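Local atomic coordinates of inorganic polyphosphate/ATP-glucomannokinase (Arthrobacter sp., PDB entry 1WOQ), a protein that phosphorylates glucose and mannose, using either inorganic polyphosphate or ATP as the phosphoryl donor. Residues 169-183 against 201-213. Numbering follows the deposited sequence.
With BGC (beta-D-glucopyranose), chain C.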
loop_
_atom_site.group_PDB
_atom_site.type_symbol
_atom_site.label_atom_id
_atom_site.label_comp_id
_atom_site.label_asym_id
_atom_site.label_seq_id
_atom_site.Cartn_x
_atom_site.Cartn_y
_atom_site.Cartn_z
ATOM N N LEU A 169 -0.083 9.373 7.781
ATOM C CA LEU A 169 0.799 10.527 7.630
ATOM C C LEU A 169 0.609 11.310 6.340
ATOM O O LEU A 169 1.138 12.414 6.198
ATOM C CB LEU A 169 2.260 10.083 7.765
ATOM C CG LEU A 169 2.888 10.128 9.165
ATOM C CD1 LEU A 169 1.849 9.925 10.247
ATOM C CD2 LEU A 169 3.992 9.087 9.254
ATOM N N GLY A 170 -0.139 10.743 5.398
ATOM C CA GLY A 170 -0.395 11.446 4.157
ATOM C C GLY A 170 -1.394 12.553 4.427
ATOM O O GLY A 170 -1.620 13.420 3.581
ATOM N N HIS A 171 -1.983 12.535 5.621
ATOM C CA HIS A 171 -2.970 13.537 5.988
ATOM C C HIS A 171 -2.525 14.496 7.077
ATOM O O HIS A 171 -3.341 15.162 7.716
ATOM C CB HIS A 171 -4.296 12.853 6.334
ATOM C CG HIS A 171 -4.925 12.183 5.151
ATOM N ND1 HIS A 171 -5.305 12.885 4.025
ATOM C CD2 HIS A 171 -5.144 10.877 4.872
ATOM C CE1 HIS A 171 -5.725 12.037 3.103
ATOM N NE2 HIS A 171 -5.637 10.812 3.591
ATOM N N LEU A 172 -1.216 14.551 7.290
ATOM C CA LEU A 172 -0.655 15.504 8.226
ATOM C C LEU A 172 -0.931 16.828 7.531
ATOM O O LEU A 172 -0.993 16.878 6.301
ATOM C CB LEU A 172 0.862 15.338 8.328
ATOM C CG LEU A 172 1.453 14.159 9.093
ATOM C CD1 LEU A 172 2.947 14.043 8.785
ATOM C CD2 LEU A 172 1.227 14.367 10.585
ATOM N N GLU A 173 -1.116 17.893 8.298
ATOM C CA GLU A 173 -1.319 19.194 7.686
ATOM C C GLU A 173 0.065 19.809 7.592
ATOM O O GLU A 173 0.841 19.740 8.542
ATOM C CB GLU A 173 -2.211 20.077 8.552
ATOM C CG GLU A 173 -2.334 21.491 8.022
ATOM C CD GLU A 173 -3.115 22.383 8.951
ATOM O OE1 GLU A 173 -2.624 23.494 9.247
ATOM O OE2 GLU A 173 -4.215 21.971 9.382
ATOM N N ILE A 174 0.389 20.387 6.442
ATOM C CA ILE A 174 1.689 21.012 6.259
ATOM C C ILE A 174 1.505 22.286 5.451
ATOM O O ILE A 174 0.949 22.265 4.352
ATOM C CB ILE A 174 2.673 20.075 5.531
ATOM C CG1 ILE A 174 2.923 18.826 6.384
ATOM C CG2 ILE A 174 3.987 20.795 5.276
ATOM C CD1 ILE A 174 3.868 17.833 5.761
ATOM N N ASP A 175 1.960 23.395 6.026
ATOM C CA ASP A 175 1.845 24.702 5.396
ATOM C C ASP A 175 0.420 25.032 4.947
ATOM O O ASP A 175 0.187 25.478 3.822
ATOM C CB ASP A 175 2.837 24.811 4.234
ATOM C CG ASP A 175 4.282 24.743 4.706
ATOM O OD1 ASP A 175 4.575 25.328 5.771
ATOM O OD2 ASP A 175 5.122 24.119 4.027
ATOM N N GLY A 176 -0.530 24.790 5.847
ATOM C CA GLY A 176 -1.927 25.097 5.586
ATOM C C GLY A 176 -2.732 24.126 4.742
ATOM O O GLY A 176 -3.907 24.377 4.475
ATOM N N HIS A 177 -2.126 23.018 4.328
ATOM C CA HIS A 177 -2.832 22.046 3.503
ATOM C C HIS A 177 -2.645 20.603 3.916
ATOM O O HIS A 177 -1.645 20.243 4.522
ATOM C CB HIS A 177 -2.382 22.145 2.045
ATOM C CG HIS A 177 -2.902 23.346 1.329
ATOM N ND1 HIS A 177 -2.130 24.461 1.090
ATOM C CD2 HIS A 177 -4.122 23.610 0.806
ATOM C CE1 HIS A 177 -2.851 25.362 0.449
ATOM N NE2 HIS A 177 -4.064 24.871 0.265
ATOM N N ASP A 178 -3.622 19.776 3.561
ATOM C CA ASP A 178 -3.530 18.350 3.816
ATOM C C ASP A 178 -2.311 17.986 2.964
ATOM O O ASP A 178 -2.272 18.300 1.777
ATOM C CB ASP A 178 -4.801 17.663 3.309
ATOM C CG ASP A 178 -4.682 16.161 3.291
ATOM O OD1 ASP A 178 -4.060 15.630 2.348
ATOM O OD2 ASP A 178 -5.205 15.516 4.219
ATOM N N ALA A 179 -1.314 17.347 3.571
ATOM C CA ALA A 179 -0.075 17.012 2.873
ATOM C C ALA A 179 -0.205 16.437 1.466
ATOM O O ALA A 179 0.441 16.921 0.539
ATOM C CB ALA A 179 0.772 16.076 3.731
ATOM N N GLU A 180 -1.033 15.414 1.292
ATOM C CA GLU A 180 -1.156 14.804 -0.024
ATOM C C GLU A 180 -1.838 15.662 -1.078
ATOM O O GLU A 180 -1.674 15.411 -2.270
ATOM C CB GLU A 180 -1.859 13.442 0.064
ATOM C CG GLU A 180 -3.308 13.481 0.497
ATOM C CD GLU A 180 -4.003 12.150 0.268
ATOM O OE1 GLU A 180 -3.392 11.107 0.571
ATOM O OE2 GLU A 180 -5.157 12.147 -0.211
ATOM N N THR A 181 -2.597 16.671 -0.662
ATOM C CA THR A 181 -3.262 17.515 -1.646
ATOM C C THR A 181 -2.229 18.338 -2.412
ATOM O O THR A 181 -2.506 18.839 -3.502
ATOM C CB THR A 181 -4.308 18.455 -0.993
ATOM O OG1 THR A 181 -3.658 19.383 -0.120
ATOM C CG2 THR A 181 -5.318 17.645 -0.201
ATOM N N LYS A 182 -1.028 18.453 -1.853
ATOM C CA LYS A 182 0.038 19.213 -2.498
ATOM C C LYS A 182 1.256 18.382 -2.913
ATOM O O LYS A 182 1.963 18.746 -3.858
ATOM C CB LYS A 182 0.510 20.341 -1.572
ATOM C CG LYS A 182 -0.478 21.484 -1.415
ATOM C CD LYS A 182 -0.631 22.250 -2.720
ATOM C CE LYS A 182 -1.556 23.447 -2.557
ATOM N NZ LYS A 182 -1.630 24.254 -3.808
ATOM N N ALA A 183 1.492 17.262 -2.232
ATOM C CA ALA A 183 2.672 16.451 -2.519
ATOM C C ALA A 183 2.485 15.038 -3.070
ATOM O O ALA A 183 3.457 14.295 -3.180
ATOM C CB ALA A 183 3.556 16.394 -1.267
ATOM N N LEU A 201 8.829 20.484 -2.080
ATOM C CA LEU A 201 7.690 19.989 -1.318
ATOM C C LEU A 201 8.068 18.759 -0.496
ATOM O O LEU A 201 7.658 18.624 0.658
ATOM C CB LEU A 201 6.538 19.635 -2.262
ATOM C CG LEU A 201 5.701 20.804 -2.784
ATOM C CD1 LEU A 201 4.772 20.316 -3.880
ATOM C CD2 LEU A 201 4.896 21.404 -1.638
ATOM N N LEU A 202 8.848 17.859 -1.086
ATOM C CA LEU A 202 9.252 16.652 -0.377
ATOM C C LEU A 202 10.243 16.967 0.738
ATOM O O LEU A 202 10.223 16.320 1.781
ATOM C CB LEU A 202 9.854 15.629 -1.347
ATOM C CG LEU A 202 8.891 15.105 -2.418
ATOM C CD1 LEU A 202 9.590 14.032 -3.235
ATOM C CD2 LEU A 202 7.637 14.531 -1.765
ATOM N N GLN A 203 11.110 17.956 0.516
ATOM C CA GLN A 203 12.079 18.351 1.540
ATOM C C GLN A 203 11.293 18.797 2.766
ATOM O O GLN A 203 11.625 18.443 3.898
ATOM C CB GLN A 203 12.946 19.512 1.040
ATOM C CG GLN A 203 13.856 20.155 2.099
ATOM C CD GLN A 203 14.887 19.196 2.666
ATOM O OE1 GLN A 203 15.411 18.340 1.958
ATOM N NE2 GLN A 203 15.198 19.349 3.949
ATOM N N ARG A 204 10.246 19.577 2.525
ATOM C CA ARG A 204 9.397 20.073 3.602
ATOM C C ARG A 204 8.681 18.928 4.303
ATOM O O ARG A 204 8.669 18.857 5.535
ATOM C CB ARG A 204 8.356 21.055 3.055
ATOM C CG ARG A 204 7.459 21.669 4.127
ATOM C CD ARG A 204 8.282 22.488 5.111
ATOM N NE ARG A 204 8.210 21.977 6.476
ATOM C CZ ARG A 204 7.208 22.216 7.319
ATOM N NH1 ARG A 204 6.182 22.965 6.947
ATOM N NH2 ARG A 204 7.238 21.702 8.540
ATOM N N TYR A 205 8.081 18.036 3.520
ATOM C CA TYR A 205 7.346 16.901 4.081
ATOM C C TYR A 205 8.234 15.972 4.902
ATOM O O TYR A 205 7.950 15.700 6.073
ATOM C CB TYR A 205 6.672 16.090 2.968
ATOM C CG TYR A 205 5.847 14.931 3.493
ATOM C CD1 TYR A 205 4.556 15.135 3.982
ATOM C CD2 TYR A 205 6.374 13.640 3.546
ATOM C CE1 TYR A 205 3.808 14.078 4.517
ATOM C CE2 TYR A 205 5.639 12.582 4.078
ATOM C CZ TYR A 205 4.358 12.808 4.563
ATOM O OH TYR A 205 3.634 11.766 5.110
ATOM N N PHE A 206 9.313 15.482 4.298
ATOM C CA PHE A 206 10.195 14.569 5.007
ATOM C C PHE A 206 10.919 15.190 6.193
ATOM O O PHE A 206 11.117 14.522 7.207
ATOM C CB PHE A 206 11.197 13.924 4.046
ATOM C CG PHE A 206 10.584 12.877 3.162
ATOM C CD1 PHE A 206 10.207 13.178 1.860
ATOM C CD2 PHE A 206 10.344 11.594 3.651
ATOM C CE1 PHE A 206 9.598 12.216 1.053
ATOM C CE2 PHE A 206 9.737 10.626 2.855
ATOM C CZ PHE A 206 9.362 10.940 1.551
ATOM N N SER A 207 11.308 16.458 6.090
ATOM C CA SER A 207 11.983 17.090 7.219
ATOM C C SER A 207 10.987 17.265 8.367
ATOM O O SER A 207 11.352 17.165 9.537
ATOM C CB SER A 207 12.596 18.442 6.813
ATOM O OG SER A 207 11.609 19.376 6.436
ATOM N N HIS A 208 9.723 17.515 8.039
ATOM C CA HIS A 208 8.710 17.667 9.078
ATOM C C HIS A 208 8.476 16.326 9.769
ATOM O O HIS A 208 8.466 16.247 10.996
ATOM C CB HIS A 208 7.386 18.166 8.492
ATOM C CG HIS A 208 6.301 18.319 9.514
ATOM N ND1 HIS A 208 5.091 17.664 9.423
ATOM C CD2 HIS A 208 6.249 19.046 10.654
ATOM C CE1 HIS A 208 4.341 17.982 10.463
ATOM N NE2 HIS A 208 5.020 18.819 11.225
ATOM N N VAL A 209 8.298 15.272 8.978
ATOM C CA VAL A 209 8.059 13.940 9.529
ATOM C C VAL A 209 9.288 13.465 10.311
ATOM O O VAL A 209 9.176 12.756 11.311
ATOM C CB VAL A 209 7.720 12.937 8.401
ATOM C CG1 VAL A 209 7.577 11.527 8.965
ATOM C CG2 VAL A 209 6.416 13.360 7.716
ATOM N N GLU A 210 10.462 13.873 9.843
ATOM C CA GLU A 210 11.719 13.528 10.491
ATOM C C GLU A 210 11.735 14.135 11.893
ATOM O O GLU A 210 12.175 13.498 12.858
ATOM C CB GLU A 210 12.873 14.071 9.641
ATOM C CG GLU A 210 14.232 14.052 10.279
ATOM C CD GLU A 210 15.306 14.413 9.278
ATOM O OE1 GLU A 210 15.716 13.522 8.506
ATOM O OE2 GLU A 210 15.720 15.590 9.248
ATOM N N PHE A 211 11.241 15.363 12.010
ATOM C CA PHE A 211 11.193 16.022 13.313
ATOM C C PHE A 211 10.151 15.340 14.198
ATOM O O PHE A 211 10.343 15.191 15.405
ATOM C CB PHE A 211 10.846 17.506 13.158
ATOM C CG PHE A 211 10.823 18.262 14.461
ATOM C CD1 PHE A 211 9.702 18.230 15.282
ATOM C CD2 PHE A 211 11.941 18.972 14.885
ATOM C CE1 PHE A 211 9.693 18.894 16.511
ATOM C CE2 PHE A 211 11.943 19.638 16.111
ATOM C CZ PHE A 211 10.815 19.597 16.925
ATOM N N LEU A 212 9.050 14.915 13.591
ATOM C CA LEU A 212 7.989 14.257 14.343
ATOM C C LEU A 212 8.370 12.893 14.920
ATOM O O LEU A 212 7.948 12.554 16.025
ATOM C CB LEU A 212 6.740 14.083 13.463
ATOM C CG LEU A 212 5.980 15.337 13.028
ATOM C CD1 LEU A 212 4.819 14.948 12.113
ATOM C CD2 LEU A 212 5.458 16.069 14.264
ATOM N N PHE A 213 9.181 12.120 14.200
ATOM C CA PHE A 213 9.508 10.771 14.662
ATOM C C PHE A 213 10.961 10.304 14.700
ATOM O O PHE A 213 11.220 9.178 15.126
ATOM C CB PHE A 213 8.700 9.763 13.838
ATOM C CG PHE A 213 7.228 9.820 14.093
ATOM C CD1 PHE A 213 6.708 9.372 15.302
ATOM C CD2 PHE A 213 6.367 10.357 13.145
ATOM C CE1 PHE A 213 5.344 9.464 15.567
ATOM C CE2 PHE A 213 5.000 10.455 13.402
ATOM C CZ PHE A 213 4.493 10.007 14.617
HETATM C C2 BGC C . -5.299 7.293 2.279
HETATM C C3 BGC C . -4.416 6.175 2.850
HETATM C C4 BGC C . -3.691 5.444 1.710
HETATM C C5 BGC C . -2.932 6.461 0.845
HETATM C C6 BGC C . -2.246 5.845 -0.360
HETATM C C1 BGC C . -4.439 8.219 1.414
HETATM O O1 BGC C . -5.215 9.218 0.851
HETATM O O2 BGC C . -5.892 8.028 3.336
HETATM O O3 BGC C . -5.207 5.257 3.590
HETATM O O4 BGC C . -2.776 4.496 2.249
HETATM O O5 BGC C . -3.844 7.468 0.352
HETATM O O6 BGC C . -3.155 5.082 -1.139
#
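Tyr-205 reaches from helix 195-213 into the 169-183 segment and gives its hydroxyl proton to the backbone carbonyl of Leu-169, OH to O 2.8 Å. The donor stands above the carbonyl plane, with a C=O...O angle of 103°, while Leu-169 O lies at the edge of the Tyr-205 ring, near its plane. With CG anti to the backbone N (chi1 -178°), the long phenol can bridge to this buried carbonyl.

Apolar side chains pack against the same ring. The Ile-174 side chain crosses that of Tyr-205 at about a right angle, CD1 coming within 3.3 Å of Tyr-205 CD1, and Ala-179, small enough to sit close, puts CB 3.7 Å from Tyr-205 CE1. Leu-172 CD1 lies 3.7 Å from Val-209 CG2, and both its methyls meet CD1 of Leu-212, tip to tip. A phenylalanine in place of Tyr-205 would probably keep much of this packing but leave the Leu-169 carbonyl without its hydroxyl donor.

A charge pair closes the exposed turn end of the hairpin. Asp-175, in the type I' turn, forms a salt bridge to Arg-204, OD1 to NH1 3.1 Å, with the two planes 53° apart; Ile-174 CG2 lies over one guanidinium face.

Within the 169-183 segment, His-171 ND1 donates to the syn lone pair of Asp-178 OD2 (2.6 Å), which probably fixes the ring so that NE2 can donate to glucose O2 (2.8 Å). The helix thus backs the hairpin 173-178, whose flanking residues His-171 and Glu-180 line the sugar pocket of this ROK-family kinase. On its inner side, Tyr-205 and Val-209 pack against strand 143-149, Phe-206 meets Phe-218 of strand 217-221 edge-to-face, and Tyr-205 also touches Ile-153 of strand 153-159.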